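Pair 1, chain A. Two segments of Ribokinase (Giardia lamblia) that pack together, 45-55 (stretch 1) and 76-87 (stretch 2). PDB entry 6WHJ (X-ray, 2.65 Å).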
# COMPACT_ATOMS: atom_id res chain seq x y z
N GLY A 45 13.56 -9.87 8.64
CA GLY A 45 14.94 -10.31 8.60
C GLY A 45 15.91 -9.15 8.66
O GLY A 45 16.81 -9.12 9.49
N SER A 46 15.68 -8.14 7.81
CA SER A 46 16.62 -7.03 7.74
C SER A 46 16.53 -6.13 8.97
O SER A 46 17.54 -5.57 9.41
CB SER A 46 16.39 -6.23 6.47
OG SER A 46 17.29 -5.14 6.41
N ASN A 47 15.32 -5.94 9.51
CA ASN A 47 15.18 -5.11 10.71
C ASN A 47 15.95 -5.70 11.88
O ASN A 47 16.60 -4.97 12.63
CB ASN A 47 13.71 -4.96 11.08
CG ASN A 47 13.00 -3.98 10.20
OD1 ASN A 47 13.62 -3.17 9.50
ND2 ASN A 47 11.67 -4.06 10.20
N GLN A 48 15.89 -7.02 12.04
CA GLN A 48 16.59 -7.65 13.14
C GLN A 48 18.09 -7.65 12.93
O GLN A 48 18.85 -7.57 13.90
CB GLN A 48 16.08 -9.08 13.33
CG GLN A 48 14.76 -9.14 14.02
CD GLN A 48 14.20 -10.52 13.97
OE1 GLN A 48 14.95 -11.48 13.81
NE2 GLN A 48 12.88 -10.65 14.16
N ALA A 49 18.55 -7.72 11.67
CA ALA A 49 19.98 -7.60 11.41
C ALA A 49 20.47 -6.18 11.65
O ALA A 49 21.60 -5.98 12.12
CB ALA A 49 20.29 -8.04 9.98
N ILE A 50 19.66 -5.18 11.33
CA ILE A 50 20.07 -3.80 11.55
C ILE A 50 20.10 -3.48 13.04
O ILE A 50 21.02 -2.80 13.52
CB ILE A 50 19.15 -2.85 10.75
CG1 ILE A 50 19.39 -3.06 9.25
CG2 ILE A 50 19.39 -1.39 11.13
CD1 ILE A 50 18.55 -2.19 8.30
N ALA A 51 19.14 -4.01 13.80
CA ALA A 51 19.16 -3.84 15.25
C ALA A 51 20.41 -4.48 15.86
O ALA A 51 21.01 -3.91 16.79
CB ALA A 51 17.89 -4.43 15.86
N CYS A 52 20.82 -5.65 15.35
CA CYS A 52 22.07 -6.24 15.81
C CYS A 52 23.24 -5.30 15.57
O CYS A 52 24.00 -4.99 16.50
CB CYS A 52 22.34 -7.58 15.11
SG CYS A 52 21.36 -8.99 15.71
N GLY A 53 23.39 -4.81 14.34
CA GLY A 53 24.50 -3.94 14.02
C GLY A 53 24.55 -2.68 14.87
O GLY A 53 25.64 -2.21 15.22
N LYS A 54 23.39 -2.14 15.25
CA LYS A 54 23.39 -0.90 16.03
C LYS A 54 23.64 -1.13 17.52
O LYS A 54 24.20 -0.26 18.19
CB LYS A 54 22.08 -0.14 15.85
CG LYS A 54 21.86 0.42 14.46
CD LYS A 54 20.71 1.41 14.50
CE LYS A 54 20.54 2.16 13.20
NZ LYS A 54 19.16 2.72 13.14
N VAL A 55 23.23 -2.28 18.04
CA VAL A 55 23.40 -2.56 19.46
C VAL A 55 24.74 -3.26 19.71
O VAL A 55 25.24 -3.23 20.84
CB VAL A 55 22.20 -3.38 19.97
CG1 VAL A 55 22.38 -3.80 21.40
CG2 VAL A 55 20.91 -2.56 19.83
N GLU A 76 19.50 0.27 -3.19
CA GLU A 76 19.56 1.17 -2.04
C GLU A 76 19.81 0.42 -0.74
O GLU A 76 20.49 0.94 0.14
CB GLU A 76 18.26 1.98 -1.93
CG GLU A 76 18.00 2.91 -3.12
CD GLU A 76 16.81 3.85 -2.91
OE1 GLU A 76 16.62 4.77 -3.75
OE2 GLU A 76 16.04 3.63 -1.94
N ILE A 77 19.30 -0.81 -0.60
CA ILE A 77 19.49 -1.49 0.67
C ILE A 77 20.91 -2.06 0.78
O ILE A 77 21.48 -2.07 1.87
CB ILE A 77 18.40 -2.56 0.89
CG1 ILE A 77 18.52 -3.15 2.30
CG2 ILE A 77 18.46 -3.66 -0.14
CD1 ILE A 77 18.41 -2.09 3.41
N LEU A 78 21.51 -2.49 -0.33
CA LEU A 78 22.92 -2.88 -0.29
C LEU A 78 23.79 -1.70 0.10
O LEU A 78 24.74 -1.85 0.88
CB LEU A 78 23.39 -3.41 -1.64
CG LEU A 78 23.37 -4.91 -1.89
CD1 LEU A 78 21.94 -5.35 -2.16
CD2 LEU A 78 24.29 -5.27 -3.04
N ALA A 79 23.52 -0.53 -0.48
CA ALA A 79 24.27 0.67 -0.11
C ALA A 79 24.02 1.03 1.35
O ALA A 79 24.94 1.43 2.07
CB ALA A 79 23.90 1.82 -1.03
N HIS A 80 22.78 0.85 1.81
CA HIS A 80 22.44 1.20 3.19
C HIS A 80 23.23 0.36 4.17
O HIS A 80 23.72 0.87 5.19
CB HIS A 80 20.94 1.01 3.42
CG HIS A 80 20.47 1.42 4.78
ND1 HIS A 80 20.74 2.65 5.32
CD2 HIS A 80 19.73 0.76 5.71
CE1 HIS A 80 20.20 2.74 6.52
NE2 HIS A 80 19.58 1.60 6.78
N TYR A 81 23.40 -0.94 3.88
CA TYR A 81 24.17 -1.80 4.76
C TYR A 81 25.63 -1.36 4.80
O TYR A 81 26.27 -1.43 5.86
CB TYR A 81 24.04 -3.26 4.33
CG TYR A 81 22.91 -3.97 5.03
CD1 TYR A 81 21.60 -3.75 4.67
CD2 TYR A 81 23.17 -4.88 6.06
CE1 TYR A 81 20.55 -4.40 5.32
CE2 TYR A 81 22.13 -5.53 6.71
CZ TYR A 81 20.82 -5.28 6.33
OH TYR A 81 19.78 -5.92 6.96
N ARG A 82 26.17 -0.89 3.67
CA ARG A 82 27.54 -0.40 3.66
C ARG A 82 27.72 0.77 4.61
O ARG A 82 28.64 0.78 5.44
CB ARG A 82 27.98 -0.02 2.24
CG ARG A 82 28.27 -1.20 1.33
CD ARG A 82 28.90 -0.77 -0.01
NE ARG A 82 27.93 -0.23 -0.95
CZ ARG A 82 27.27 -0.97 -1.85
NH1 ARG A 82 27.48 -2.28 -1.91
NH2 ARG A 82 26.40 -0.40 -2.68
N GLU A 83 26.83 1.76 4.54
CA GLU A 83 26.95 2.91 5.44
C GLU A 83 26.82 2.49 6.90
O GLU A 83 27.40 3.14 7.78
CB GLU A 83 25.91 3.98 5.08
N LEU A 84 26.09 1.40 7.19
CA LEU A 84 25.97 0.92 8.56
C LEU A 84 27.15 0.05 8.97
O LEU A 84 27.37 -0.15 10.17
CB LEU A 84 24.69 0.11 8.73
CG LEU A 84 23.34 0.84 8.71
CD1 LEU A 84 22.19 -0.14 8.83
CD2 LEU A 84 23.28 1.88 9.81
N GLY A 85 27.92 -0.46 8.01
CA GLY A 85 29.05 -1.31 8.31
C GLY A 85 28.69 -2.72 8.73
O GLY A 85 29.46 -3.34 9.48
N ILE A 86 27.58 -3.25 8.24
CA ILE A 86 27.08 -4.57 8.63
C ILE A 86 27.36 -5.54 7.47
O ILE A 86 26.77 -5.40 6.40
CB ILE A 86 25.59 -4.54 8.96
CG1 ILE A 86 25.30 -3.50 10.05
CG2 ILE A 86 25.12 -5.92 9.37
CD1 ILE A 86 23.83 -3.37 10.39
N PRO A 87 28.21 -6.54 7.66
CA PRO A 87 28.46 -7.51 6.59
C PRO A 87 27.19 -8.24 6.20
O PRO A 87 26.28 -8.45 7.01
CB PRO A 87 29.48 -8.47 7.21
CG PRO A 87 30.09 -7.72 8.35
CD PRO A 87 29.00 -6.84 8.87

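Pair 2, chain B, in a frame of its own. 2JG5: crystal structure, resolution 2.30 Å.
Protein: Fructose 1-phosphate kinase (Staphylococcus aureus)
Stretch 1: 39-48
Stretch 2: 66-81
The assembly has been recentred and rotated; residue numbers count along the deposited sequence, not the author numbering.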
# COMPACT_ATOMS: atom_id res chain seq x y z
N GLY B 39 11.16 16.05 -5.27
CA GLY B 39 11.98 16.65 -4.21
C GLY B 39 12.67 15.61 -3.34
O GLY B 39 13.83 15.78 -2.96
N ILE B 40 11.97 14.52 -3.06
CA ILE B 40 12.56 13.41 -2.31
C ILE B 40 13.75 12.80 -3.06
O ILE B 40 14.81 12.55 -2.46
CB ILE B 40 11.51 12.34 -1.95
CG1 ILE B 40 10.58 12.89 -0.86
CG2 ILE B 40 12.17 11.04 -1.48
CD1 ILE B 40 9.42 11.94 -0.53
N ASN B 41 13.58 12.58 -4.36
CA ASN B 41 14.64 12.05 -5.20
C ASN B 41 15.84 13.01 -5.23
O ASN B 41 16.99 12.57 -5.15
CB ASN B 41 14.12 11.76 -6.61
CG ASN B 41 13.39 10.40 -6.72
OD1 ASN B 41 13.20 9.68 -5.73
ND2 ASN B 41 12.98 10.06 -7.93
N VAL B 42 15.57 14.31 -5.33
CA VAL B 42 16.64 15.30 -5.26
C VAL B 42 17.41 15.12 -3.94
O VAL B 42 18.64 15.05 -3.94
CB VAL B 42 16.12 16.78 -5.43
CG1 VAL B 42 17.29 17.74 -5.50
CG2 VAL B 42 15.29 16.93 -6.68
N SER B 43 16.69 15.03 -2.82
CA SER B 43 17.34 14.81 -1.52
C SER B 43 18.17 13.52 -1.53
O SER B 43 19.27 13.49 -0.96
CB SER B 43 16.32 14.77 -0.38
OG SER B 43 15.84 16.07 -0.10
N ARG B 44 17.65 12.49 -2.20
CA ARG B 44 18.34 11.20 -2.29
C ARG B 44 19.65 11.32 -3.06
O ARG B 44 20.68 10.77 -2.64
CB ARG B 44 17.45 10.13 -2.94
CG ARG B 44 16.36 9.54 -2.05
CD ARG B 44 16.14 8.10 -2.47
NE ARG B 44 14.97 7.46 -1.87
CZ ARG B 44 15.02 6.44 -0.99
NH1 ARG B 44 16.20 5.96 -0.60
NH2 ARG B 44 13.90 5.91 -0.51
N VAL B 45 19.63 12.04 -4.18
CA VAL B 45 20.86 12.24 -4.96
C VAL B 45 21.83 13.20 -4.26
O VAL B 45 23.03 12.95 -4.24
CB VAL B 45 20.58 12.67 -6.42
CG1 VAL B 45 21.88 12.74 -7.22
CG2 VAL B 45 19.62 11.71 -7.09
N LEU B 46 21.30 14.27 -3.67
CA LEU B 46 22.16 15.18 -2.91
C LEU B 46 22.88 14.36 -1.85
O LEU B 46 24.09 14.53 -1.66
CB LEU B 46 21.38 16.33 -2.27
CG LEU B 46 20.86 17.50 -3.14
CD1 LEU B 46 19.92 18.39 -2.33
CD2 LEU B 46 22.00 18.34 -3.76
N LYS B 47 22.16 13.45 -1.20
CA LYS B 47 22.74 12.58 -0.16
C LYS B 47 23.87 11.68 -0.66
O LYS B 47 24.92 11.60 -0.03
CB LYS B 47 21.66 11.72 0.51
CG LYS B 47 22.16 10.98 1.75
CD LYS B 47 22.62 11.97 2.82
CE LYS B 47 23.55 11.31 3.84
NZ LYS B 47 23.79 12.25 4.97
N THR B 48 23.62 10.99 -1.78
CA THR B 48 24.62 10.22 -2.53
C THR B 48 25.88 11.06 -2.81
O THR B 48 26.99 10.53 -2.90
CB THR B 48 24.01 9.69 -3.86
OG1 THR B 48 22.87 8.86 -3.59
CG2 THR B 48 25.00 8.90 -4.66
N PHE B 66 6.14 6.05 6.98
CA PHE B 66 7.07 5.24 6.18
C PHE B 66 8.11 6.10 5.46
O PHE B 66 9.30 5.76 5.43
CB PHE B 66 6.31 4.40 5.15
CG PHE B 66 7.21 3.68 4.17
CD1 PHE B 66 7.70 2.42 4.46
CD2 PHE B 66 7.57 4.28 2.96
CE1 PHE B 66 8.54 1.75 3.56
CE2 PHE B 66 8.41 3.62 2.06
CZ PHE B 66 8.89 2.35 2.36
N ILE B 67 7.64 7.20 4.87
CA ILE B 67 8.51 8.13 4.16
C ILE B 67 9.52 8.80 5.11
O ILE B 67 10.71 8.94 4.78
CB ILE B 67 7.69 9.17 3.39
CG1 ILE B 67 6.96 8.48 2.24
CG2 ILE B 67 8.58 10.30 2.89
CD1 ILE B 67 6.25 9.43 1.29
N ILE B 68 9.04 9.19 6.29
CA ILE B 68 9.92 9.78 7.29
C ILE B 68 10.97 8.77 7.77
O ILE B 68 12.18 9.07 7.78
CB ILE B 68 9.15 10.41 8.46
CG1 ILE B 68 8.03 11.33 7.94
CG2 ILE B 68 10.09 11.18 9.36
CD1 ILE B 68 7.01 11.77 8.99
N ASP B 69 10.53 7.56 8.12
CA ASP B 69 11.46 6.52 8.58
C ASP B 69 12.46 6.10 7.49
O ASP B 69 13.64 5.88 7.78
CB ASP B 69 10.71 5.30 9.13
CG ASP B 69 9.92 5.62 10.40
OD1 ASP B 69 9.78 6.81 10.75
OD2 ASP B 69 9.44 4.67 11.06
N THR B 70 11.97 5.99 6.26
CA THR B 70 12.82 5.68 5.10
C THR B 70 13.89 6.74 4.91
O THR B 70 15.07 6.41 4.76
CB THR B 70 11.97 5.49 3.81
OG1 THR B 70 11.21 4.28 3.92
CG2 THR B 70 12.84 5.40 2.57
N LEU B 71 13.48 8.01 4.92
CA LEU B 71 14.45 9.11 4.85
C LEU B 71 15.42 9.09 6.03
O LEU B 71 16.62 9.23 5.84
CB LEU B 71 13.75 10.47 4.72
CG LEU B 71 13.05 10.76 3.38
CD1 LEU B 71 12.48 12.17 3.38
CD2 LEU B 71 14.00 10.56 2.18
N ASN B 72 14.89 8.90 7.23
CA ASN B 72 15.73 8.84 8.44
C ASN B 72 16.78 7.74 8.37
O ASN B 72 17.94 7.97 8.71
CB ASN B 72 14.87 8.68 9.70
CG ASN B 72 14.08 9.94 10.04
OD1 ASN B 72 14.45 11.07 9.68
ND2 ASN B 72 12.97 9.75 10.77
N ASN B 73 16.38 6.56 7.92
CA ASN B 73 17.32 5.44 7.77
C ASN B 73 18.41 5.76 6.77
O ASN B 73 19.51 5.21 6.85
CB ASN B 73 16.60 4.16 7.34
CG ASN B 73 15.62 3.65 8.39
OD1 ASN B 73 15.60 4.11 9.54
ND2 ASN B 73 14.80 2.69 7.99
N SER B 74 18.10 6.65 5.84
CA SER B 74 19.04 7.11 4.82
C SER B 74 19.88 8.32 5.29
O SER B 74 20.73 8.82 4.54
CB SER B 74 18.28 7.46 3.55
OG SER B 74 19.09 7.27 2.41
N ALA B 75 19.65 8.76 6.53
CA ALA B 75 20.30 9.95 7.10
C ALA B 75 19.92 11.24 6.36
O ALA B 75 20.74 12.15 6.20
CB ALA B 75 21.83 9.77 7.16
N ILE B 76 18.68 11.29 5.90
CA ILE B 76 18.13 12.52 5.33
C ILE B 76 17.05 13.08 6.27
O ILE B 76 16.14 12.36 6.69
CB ILE B 76 17.59 12.31 3.89
CG1 ILE B 76 18.70 11.78 2.98
CG2 ILE B 76 17.04 13.62 3.33
CD1 ILE B 76 18.24 11.13 1.70
N GLN B 77 17.19 14.35 6.62
CA GLN B 77 16.25 15.02 7.51
C GLN B 77 14.98 15.38 6.75
O GLN B 77 15.00 15.51 5.52
CB GLN B 77 16.86 16.29 8.12
CG GLN B 77 18.12 16.05 8.93
CD GLN B 77 18.81 17.35 9.33
OE1 GLN B 77 19.88 17.70 8.81
NE2 GLN B 77 18.19 18.08 10.25
N SER B 78 13.88 15.50 7.49
CA SER B 78 12.60 15.91 6.93
C SER B 78 11.79 16.71 7.95
O SER B 78 11.94 16.54 9.17
CB SER B 78 11.80 14.70 6.43
OG SER B 78 11.28 13.93 7.50
N ASN B 79 10.94 17.58 7.45
CA ASN B 79 10.11 18.40 8.31
C ASN B 79 8.80 18.60 7.59
O ASN B 79 8.39 19.72 7.29
CB ASN B 79 10.83 19.71 8.64
CG ASN B 79 10.31 20.38 9.92
OD1 ASN B 79 9.49 19.83 10.65
ND2 ASN B 79 10.81 21.58 10.18
N PHE B 80 8.18 17.46 7.28
CA PHE B 80 6.90 17.39 6.57
C PHE B 80 5.75 17.94 7.39
O PHE B 80 5.72 17.81 8.62
CB PHE B 80 6.58 15.94 6.18
CG PHE B 80 7.43 15.40 5.07
CD1 PHE B 80 8.29 14.33 5.30
CD2 PHE B 80 7.36 15.94 3.79
CE1 PHE B 80 9.08 13.80 4.27
CE2 PHE B 80 8.15 15.44 2.75
CZ PHE B 80 9.01 14.36 2.99
N ILE B 81 4.80 18.56 6.69
CA ILE B 81 3.57 19.06 7.30
C ILE B 81 2.60 17.90 7.37
O ILE B 81 2.22 17.33 6.32
CB ILE B 81 2.92 20.20 6.45
CG1 ILE B 81 3.91 21.34 6.18
CG2 ILE B 81 1.60 20.67 7.09
CD1 ILE B 81 4.41 22.08 7.44

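Superposing N, CA and C of 14 central residues brings pair 2 onto pair 1 with an RMSD of 0.7 Å. In each pair two helices run nearly parallel, at 17° with a closest axial approach of 11.4 Å in pair 1, and at 12° and 11.8 Å in pair 2. The second helix ends alike in both: G85(A) and A75(B), matched to 0.5 Å in CA, have positive phi (75° and 65°) in a Schellman motif. The residue after each then bonds back, I86(A) N to Y81(A) O at 3.3 Å and I76(B) N to L71(B) O at 2.9 Å.

That turn sets up the best-conserved contact. I86(A) and I76(B) match, with side-chain centres 0.8 Å apart and the same m, t rotamer, and each directs CA-to-CB toward the first helix. I86(A) CD1 lies 3.8 Å from A49(A) O and 4.0 Å from I50(A) CA; I76(B) CD1 lies 3.7 Å from S43(B) O and 4.0 Å from R44(B) CA.

One turn further along the first helix, the solutions part. I86(A) CD1 is 3.7 Å from G53(A) CA, and an ideal CB on that glycine would fall 2.2 Å from the same CD1, a clash. The matched K47(B) does carry a side chain, and the spacing is wider: G53(A) CA lies 6.0 Å from I86(A) CA, but K47(B) CA lies 7.2 Å from I76(B) CA. K47(B) CB therefore packs 3.7 Å from I76(B) CD1, while K47(B) NZ reaches A75(B) O in a weak 3.3 Å hydrogen bond.

At the start of the contact, a polar link is replaced by an apolar one. S46(A) and Y81(A) share a hydrogen bond, OG to OH at 2.7 Å, in which either hydroxyl could be donor; the serine oxygen lies at the edge of the ring. Their counterparts, I40(B) and L71(B), meet through apolar atoms instead, I40(B) CG2 to L71(B) CD2 at 4.1 Å, and I40(B) CD1 also packs 3.9 Å from I67(B) CG2.

The position I50(A)/R44(B) starts sideways in both and ends nearer the second helix. I50(A) covers an apolar surface, with CG1 3.9 Å from Y81(A) CZ and CG2 3.8 Å from L84(A) CD1. R44(B) instead reaches across toward the second helix, NH2 coming 3.3 Å from T70(B) CG2, a close approach without a hydrogen bond. The summed buried area is 341 Å² in pair 1 and 460 Å² in pair 2, where K47(B) contributes 68 Å² against 23 Å² for G53(A).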